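Local coordinates for 3-oxoacyl-[acyl-carrier-protein] synthase, mitochondrial (Arabidopsis thaliana, PDB 2IX4) that catalyses the condensation steps of mitochondrial fatty acid synthesis, lengthening acyl chains by two carbons taken from malonyl-ACP, at residues 116-121 with 166-171; 184-189 with 272-277; 188-193 with 255-260. All coordinates share one frame; numbering follows the deposited sequence.

Contact 1 (116-121 with 166-171)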
# COMPACT_ATOMS: atom_id res chain seq x y z
N THR A 116 14.33 -5.95 -13.47
CA THR A 116 14.00 -6.51 -12.16
C THR A 116 13.35 -5.46 -11.26
O THR A 116 13.93 -4.40 -11.02
CB THR A 116 15.26 -7.07 -11.45
OG1 THR A 116 15.95 -7.96 -12.33
CG2 THR A 116 14.88 -7.81 -10.16
N GLY A 117 12.16 -5.76 -10.76
CA GLY A 117 11.47 -4.87 -9.85
C GLY A 117 11.28 -5.45 -8.45
O GLY A 117 11.70 -6.57 -8.17
N VAL A 118 10.64 -4.67 -7.59
CA VAL A 118 10.41 -5.06 -6.20
C VAL A 118 8.99 -4.67 -5.79
O VAL A 118 8.55 -3.55 -6.06
CB VAL A 118 11.43 -4.40 -5.23
CG1 VAL A 118 11.31 -4.98 -3.83
CG2 VAL A 118 12.87 -4.59 -5.74
N SER A 119 8.29 -5.61 -5.15
CA SER A 119 6.95 -5.36 -4.60
C SER A 119 6.81 -6.04 -3.24
O SER A 119 6.27 -7.15 -3.13
CB SER A 119 5.86 -5.84 -5.56
OG SER A 119 4.57 -5.45 -5.10
N ILE A 120 7.30 -5.37 -2.20
CA ILE A 120 7.23 -5.88 -0.83
C ILE A 120 6.51 -4.86 0.03
O ILE A 120 7.03 -3.78 0.30
CB ILE A 120 8.65 -6.17 -0.25
CG1 ILE A 120 9.41 -7.16 -1.14
CG2 ILE A 120 8.55 -6.69 1.19
CD1 ILE A 120 10.90 -7.24 -0.84
N GLY A 121 5.30 -5.20 0.45
CA GLY A 121 4.49 -4.30 1.26
C GLY A 121 4.56 -4.59 2.74
O GLY A 121 4.88 -5.70 3.16
N TYR A 166 20.33 -3.76 -4.45
CA TYR A 166 20.70 -4.61 -5.59
C TYR A 166 20.69 -3.87 -6.93
O TYR A 166 21.07 -4.44 -7.96
CB TYR A 166 19.79 -5.84 -5.62
CG TYR A 166 19.78 -6.60 -4.32
CD1 TYR A 166 18.74 -6.45 -3.41
CD2 TYR A 166 20.83 -7.45 -3.98
CE1 TYR A 166 18.73 -7.13 -2.20
CE2 TYR A 166 20.83 -8.14 -2.78
CZ TYR A 166 19.78 -7.98 -1.89
OH TYR A 166 19.78 -8.66 -0.70
N GLY A 167 20.27 -2.61 -6.92
CA GLY A 167 20.24 -1.79 -8.12
C GLY A 167 19.07 -2.15 -9.03
O GLY A 167 19.17 -2.02 -10.25
N PHE A 168 17.97 -2.59 -8.43
CA PHE A 168 16.81 -3.03 -9.19
C PHE A 168 15.96 -1.84 -9.63
O PHE A 168 15.42 -1.11 -8.79
CB PHE A 168 15.97 -4.04 -8.39
CG PHE A 168 16.66 -5.37 -8.15
CD1 PHE A 168 16.29 -6.18 -7.09
CD2 PHE A 168 17.69 -5.81 -8.99
CE1 PHE A 168 16.91 -7.41 -6.86
CE2 PHE A 168 18.32 -7.03 -8.77
CZ PHE A 168 17.93 -7.84 -7.70
N GLN A 169 15.85 -1.65 -10.94
CA GLN A 169 15.24 -0.45 -11.51
C GLN A 169 13.94 -0.72 -12.29
O GLN A 169 13.45 0.14 -13.01
CB GLN A 169 16.25 0.31 -12.38
CG GLN A 169 17.47 0.79 -11.62
CD GLN A 169 18.65 1.07 -12.52
OE1 GLN A 169 18.65 2.03 -13.27
NE2 GLN A 169 19.67 0.22 -12.44
N GLY A 170 13.40 -1.93 -12.12
CA GLY A 170 12.07 -2.25 -12.61
C GLY A 170 11.03 -1.62 -11.69
O GLY A 170 11.39 -0.80 -10.84
N PRO A 171 9.75 -1.99 -11.85
CA PRO A 171 8.70 -1.44 -11.00
C PRO A 171 9.05 -1.49 -9.51
O PRO A 171 9.42 -2.56 -8.99
CB PRO A 171 7.49 -2.33 -11.30
CG PRO A 171 7.72 -2.82 -12.68
CD PRO A 171 9.22 -2.95 -12.84
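The closing turn of a beta-alpha-beta crossover brings G170 and P171 against T116, G117 and V118 of strand 116-122, just before the chain enters strand 172-173 parallel to it. Two backbone bonds make the joint. G170 N donates to T116 O (2.8 Å), arriving from above the carbonyl plane, whereas V118 N donates to P171 O (2.8 Å) almost in line with its C=O, at a C=O...N angle of 169°. Between these bonds the backbones nearly touch, G117 CA lying 3.2 Å from P171 O; glycine suits positions 117 and 170 because neither has room for a beta carbon.

F168 adds the apolar half. Its CG stands beside the backbone N (chi1 -67°), 3.6 Å from T116 CG2, which sits over the ring 3.5 Å from the centroid and 7° off the normal, a CH-pi contact. Y166 CB covers the opposite face, while V118 CG2 meets the edge at F168 CD1 (4.0 Å). Threonine suits this place: its methyl serves the ring while OG1 bonds to E112 O and W105 NE1. Q169 turns away, its NE2 bonding G167 O and E110 and its OE1 reaching K294 of the second subunit. G167, with positive phi, ends helix 157-166. Helices leading from one strand to a parallel neighbour, here 116-122 to 172-173, make a beta-alpha-beta crossover, as in the layered alpha/beta thiolase fold.

Contact 2 (184-189 with 272-277)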
# COMPACT_ATOMS: atom_id res chain seq x y z
N HIS A 184 -1.44 -9.70 -2.02
CA HIS A 184 -1.61 -8.71 -3.08
C HIS A 184 -0.28 -8.22 -3.66
O HIS A 184 -0.19 -7.96 -4.85
CB HIS A 184 -2.43 -7.51 -2.59
CG HIS A 184 -3.88 -7.82 -2.37
ND1 HIS A 184 -4.81 -7.80 -3.39
CD2 HIS A 184 -4.56 -8.14 -1.25
CE1 HIS A 184 -6.00 -8.10 -2.90
NE2 HIS A 184 -5.88 -8.30 -1.60
N SER A 185 0.74 -8.09 -2.81
CA SER A 185 2.05 -7.65 -3.28
C SER A 185 2.63 -8.65 -4.28
O SER A 185 3.17 -8.26 -5.32
CB SER A 185 3.02 -7.43 -2.11
OG SER A 185 2.75 -6.21 -1.44
N ILE A 186 2.52 -9.93 -3.95
CA ILE A 186 2.95 -11.03 -4.82
C ILE A 186 2.08 -11.07 -6.09
O ILE A 186 2.60 -11.21 -7.20
CB ILE A 186 2.91 -12.39 -4.07
CG1 ILE A 186 4.11 -12.50 -3.12
CG2 ILE A 186 2.90 -13.57 -5.05
CD1 ILE A 186 3.97 -13.58 -2.05
N GLY A 187 0.77 -10.94 -5.91
CA GLY A 187 -0.17 -10.97 -7.02
C GLY A 187 0.01 -9.83 -8.01
O GLY A 187 -0.01 -10.05 -9.22
N ASP A 188 0.18 -8.62 -7.49
CA ASP A 188 0.41 -7.44 -8.33
C ASP A 188 1.70 -7.59 -9.13
O ASP A 188 1.75 -7.22 -10.30
CB ASP A 188 0.48 -6.17 -7.49
CG ASP A 188 -0.87 -5.73 -6.96
OD1 ASP A 188 -1.91 -6.26 -7.41
OD2 ASP A 188 -0.89 -4.84 -6.08
N ALA A 189 2.74 -8.13 -8.49
CA ALA A 189 4.03 -8.37 -9.14
C ALA A 189 3.91 -9.38 -10.28
O ALA A 189 4.58 -9.25 -11.31
CB ALA A 189 5.04 -8.83 -8.11
N ALA A 272 7.60 -23.72 -8.63
CA ALA A 272 6.20 -23.84 -9.04
C ALA A 272 5.82 -22.68 -9.96
O ALA A 272 6.59 -21.74 -10.12
CB ALA A 272 5.28 -23.85 -7.81
N GLU A 273 4.63 -22.77 -10.56
CA GLU A 273 4.06 -21.68 -11.32
C GLU A 273 2.96 -21.02 -10.49
O GLU A 273 2.23 -21.70 -9.78
CB GLU A 273 3.47 -22.20 -12.64
CG GLU A 273 2.84 -21.13 -13.53
CD GLU A 273 2.18 -21.67 -14.79
OE1 GLU A 273 2.05 -22.91 -14.93
OE2 GLU A 273 1.79 -20.85 -15.65
N LEU A 274 2.87 -19.69 -10.57
CA LEU A 274 1.74 -18.98 -9.99
C LEU A 274 0.65 -18.87 -11.05
O LEU A 274 0.83 -18.17 -12.06
CB LEU A 274 2.16 -17.60 -9.47
CG LEU A 274 1.30 -16.98 -8.37
CD1 LEU A 274 2.08 -15.86 -7.70
CD2 LEU A 274 -0.05 -16.47 -8.86
N CYS A 275 -0.46 -19.56 -10.83
CA CYS A 275 -1.50 -19.76 -11.84
C CYS A 275 -2.77 -18.96 -11.59
O CYS A 275 -3.58 -18.77 -12.50
CB CYS A 275 -1.86 -21.24 -11.94
SG CYS A 275 -0.50 -22.30 -12.46
N GLY A 276 -2.96 -18.51 -10.35
CA GLY A 276 -4.18 -17.81 -9.99
C GLY A 276 -3.96 -16.75 -8.94
O GLY A 276 -3.25 -16.97 -7.96
N TYR A 277 -4.57 -15.59 -9.17
CA TYR A 277 -4.56 -14.47 -8.24
C TYR A 277 -5.99 -13.93 -8.16
O TYR A 277 -6.36 -13.01 -8.89
CB TYR A 277 -3.55 -13.41 -8.70
CG TYR A 277 -3.54 -12.09 -7.94
CD1 TYR A 277 -3.68 -12.03 -6.55
CD2 TYR A 277 -3.33 -10.89 -8.63
CE1 TYR A 277 -3.65 -10.81 -5.87
CE2 TYR A 277 -3.29 -9.67 -7.96
CZ TYR A 277 -3.45 -9.64 -6.58
OH TYR A 277 -3.40 -8.42 -5.94
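Y277, on strand 272-281, reaches across to H184, G187 and D188 of helix 181-195, and its hydroxyl gathers the polar interactions. H184 ND1 is hydrogen-bonded to Y277 OH at 3.0 Å, with the hydroxyl at the edge of the imidazole, near its plane. D188 OD1 also lies 3.0 Å from Y277 OH, in a bond that is less certain because the hydroxyl proton has another acceptor nearby. The other carboxylate oxygen, D188 OD2, is bonded to H173 NE2 of the second subunit, so D188 connects this helix to the dimer interface.

The aromatic contact belongs to G187. Its CA stands 3.3 Å from the centroid of the Y277 ring and 5° off the normal, a CH-pi contact over the centre of the face, and G187 C comes to 3.3 Å from Y277 CE2. A beta carbon at G187 would collide with the ring, which is why glycine fits. Y277 CG is anti to the backbone N (chi1 172°), which carries CG out from the strand toward the helix.

Apolar packing is supplied by I186 CG2 and L274 CD1, 3.6 Å apart, two branched side chains filling the layer between helix and sheet. The segment axes approach to 9.1 Å at 115°. Helix 181-195 packs on the sheet here with the H184 side chain about 9 Å from that of C179, the predicted active-site cysteine.

Chemically, a buried hydroxyl is matched with an imidazole and a carboxylate. D188 also packs on D188 of the second subunit; that proximity might raise the carboxylate's pKa, while its polar partners would help to offset the effect.

Contact 3 (188-193 with 255-260); sequences DATRMI and IVLEEY
In I193, CG1 stands anti to the carbonyl carbon (chi1 -61°) and CD1 continues in an extended chain, carrying CD1 to 3.6 Å from L257 CB. L257 places CG in the same way, anti to its own carbonyl carbon (chi1 -66°), and CD1 anti to CA, so that this methyl meets the preceding turn of the helix. There L257 CD1 rests 3.9 Å from A189 CB and 3.6 Å from T190 OG1. Alanine leaves space for the leucine methyl; the threonine can face it because its OG1 is bonded to I186 O, one turn back along the helix.

I193 has a second use for its beta branch. With CG2 anti to the backbone N, that methyl lies 3.6 Å from E259 N and 3.7 Å from E259 CB, packing against the last residue of the strand. One isoleucine thus packs against two alternate strand residues, L257 through CD1 and E259 through CG2, and the side chains meet obliquely in each case.

The axes of helix 188-193 and strand 255-259 run nearly parallel, 8.6 Å apart and inclined by 22°, an ordinary helix-on-sheet layer. T190 touches L274 on strand 272-281 and V3 on strand 3-12, while A189 and I193 reach M201 on strand 200-207, so the helix spans several strands.

E259 is the N-cap of helix 260-265, its carboxylate turned to the backbone nitrogens of E261 and H262. E258 has its CB directed away from helix 188-193, and its OE2 forms a salt bridge with R266 NH2. The chemistry implies cohesion by close hydrocarbon packing: both carboxylates have partners outside the two segments, and T190 OG1 stays within the layer with its bond to I186 O.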
# COMPACT_ATOMS: atom_id res chain seq x y z
N ASP A 188 0.18 -8.62 -7.49
CA ASP A 188 0.41 -7.44 -8.33
C ASP A 188 1.70 -7.59 -9.13
O ASP A 188 1.75 -7.22 -10.30
CB ASP A 188 0.48 -6.17 -7.49
CG ASP A 188 -0.87 -5.73 -6.96
OD1 ASP A 188 -1.91 -6.26 -7.41
OD2 ASP A 188 -0.89 -4.84 -6.08
N ALA A 189 2.74 -8.13 -8.49
CA ALA A 189 4.03 -8.37 -9.14
C ALA A 189 3.91 -9.38 -10.28
O ALA A 189 4.58 -9.25 -11.31
CB ALA A 189 5.04 -8.83 -8.11
N THR A 190 3.08 -10.39 -10.07
CA THR A 190 2.75 -11.38 -11.10
C THR A 190 2.10 -10.71 -12.32
O THR A 190 2.53 -10.94 -13.45
CB THR A 190 1.83 -12.48 -10.52
OG1 THR A 190 2.53 -13.15 -9.46
CG2 THR A 190 1.45 -13.51 -11.58
N ARG A 191 1.08 -9.88 -12.08
CA ARG A 191 0.42 -9.12 -13.15
C ARG A 191 1.40 -8.27 -13.96
O ARG A 191 1.27 -8.15 -15.17
CB ARG A 191 -0.68 -8.21 -12.58
CG ARG A 191 -1.90 -8.93 -12.04
CD ARG A 191 -2.87 -9.34 -13.15
NE ARG A 191 -4.03 -10.05 -12.62
CZ ARG A 191 -4.05 -11.35 -12.31
NH1 ARG A 191 -2.96 -12.10 -12.50
NH2 ARG A 191 -5.15 -11.90 -11.83
N MET A 192 2.39 -7.70 -13.27
CA MET A 192 3.42 -6.89 -13.92
C MET A 192 4.32 -7.71 -14.85
O MET A 192 4.64 -7.26 -15.95
CB MET A 192 4.26 -6.14 -12.87
CG MET A 192 3.50 -5.06 -12.12
SD MET A 192 4.37 -4.35 -10.71
CE MET A 192 3.04 -3.38 -9.99
N ILE A 193 4.73 -8.90 -14.41
CA ILE A 193 5.52 -9.80 -15.26
C ILE A 193 4.68 -10.27 -16.45
O ILE A 193 5.16 -10.32 -17.58
CB ILE A 193 6.09 -11.00 -14.46
CG1 ILE A 193 7.03 -10.50 -13.34
CG2 ILE A 193 6.85 -11.96 -15.39
CD1 ILE A 193 7.38 -11.54 -12.29
N ILE A 255 9.57 -13.82 -2.12
CA ILE A 255 9.85 -14.74 -3.21
C ILE A 255 10.40 -14.02 -4.44
O ILE A 255 10.17 -12.82 -4.62
CB ILE A 255 8.61 -15.59 -3.62
CG1 ILE A 255 7.47 -14.70 -4.13
CG2 ILE A 255 8.15 -16.45 -2.45
CD1 ILE A 255 6.25 -15.47 -4.63
N VAL A 256 11.13 -14.76 -5.27
CA VAL A 256 11.54 -14.27 -6.57
C VAL A 256 10.59 -14.86 -7.61
O VAL A 256 10.54 -16.07 -7.81
CB VAL A 256 13.01 -14.62 -6.91
CG1 VAL A 256 13.36 -14.17 -8.32
CG2 VAL A 256 13.95 -13.99 -5.90
N LEU A 257 9.80 -13.98 -8.22
CA LEU A 257 8.95 -14.34 -9.34
C LEU A 257 9.67 -13.98 -10.62
O LEU A 257 10.36 -12.96 -10.68
CB LEU A 257 7.64 -13.57 -9.27
CG LEU A 257 6.67 -13.85 -8.12
CD1 LEU A 257 5.73 -12.68 -7.95
CD2 LEU A 257 5.89 -15.15 -8.36
N GLU A 258 9.54 -14.82 -11.64
CA GLU A 258 10.07 -14.47 -12.96
C GLU A 258 9.36 -15.16 -14.11
O GLU A 258 8.77 -16.23 -13.95
CB GLU A 258 11.60 -14.64 -13.04
CG GLU A 258 12.14 -16.04 -13.05
CD GLU A 258 13.66 -16.07 -13.12
OE1 GLU A 258 14.24 -15.81 -14.19
OE2 GLU A 258 14.29 -16.36 -12.08
N GLU A 259 9.40 -14.51 -15.27
CA GLU A 259 8.81 -15.03 -16.48
C GLU A 259 9.45 -16.37 -16.85
O GLU A 259 10.67 -16.53 -16.77
CB GLU A 259 8.92 -13.99 -17.61
CG GLU A 259 8.10 -14.31 -18.85
CD GLU A 259 8.84 -15.22 -19.82
OE1 GLU A 259 10.08 -15.09 -19.91
OE2 GLU A 259 8.19 -16.06 -20.47
N TYR A 260 8.61 -17.32 -17.24
CA TYR A 260 8.99 -18.72 -17.44
C TYR A 260 10.13 -18.92 -18.45
O TYR A 260 11.09 -19.65 -18.16
CB TYR A 260 7.74 -19.53 -17.82
CG TYR A 260 7.93 -21.03 -17.96
CD1 TYR A 260 8.79 -21.74 -17.12
CD2 TYR A 260 7.21 -21.74 -18.92
CE1 TYR A 260 8.95 -23.11 -17.25
CE2 TYR A 260 7.37 -23.12 -19.06
CZ TYR A 260 8.23 -23.80 -18.22
OH TYR A 260 8.39 -25.16 -18.35

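In the fold
Along the chain, contact 1 closes before contacts 2 and 3 open from the same part of helix 181-195, sharing D188 and A189. The centres of contacts 2 and 3 are about 7 Å apart; contact 1 lies about 16 Å from contact 2 and 11 Å from contact 3. All reach one mixed sheet: contact 1 through strand 116-122, contact 2 through strand 272-281 and contact 3 through strand 251-259. S119 OG probably bonds S185 O, and P171 packs on M192, tying strand and loop to the helix. Helix 181-195, starting just after the predicted active-site C179, is thereby held against the sheet, and all three contacts also touch the second subunit of the homodimer.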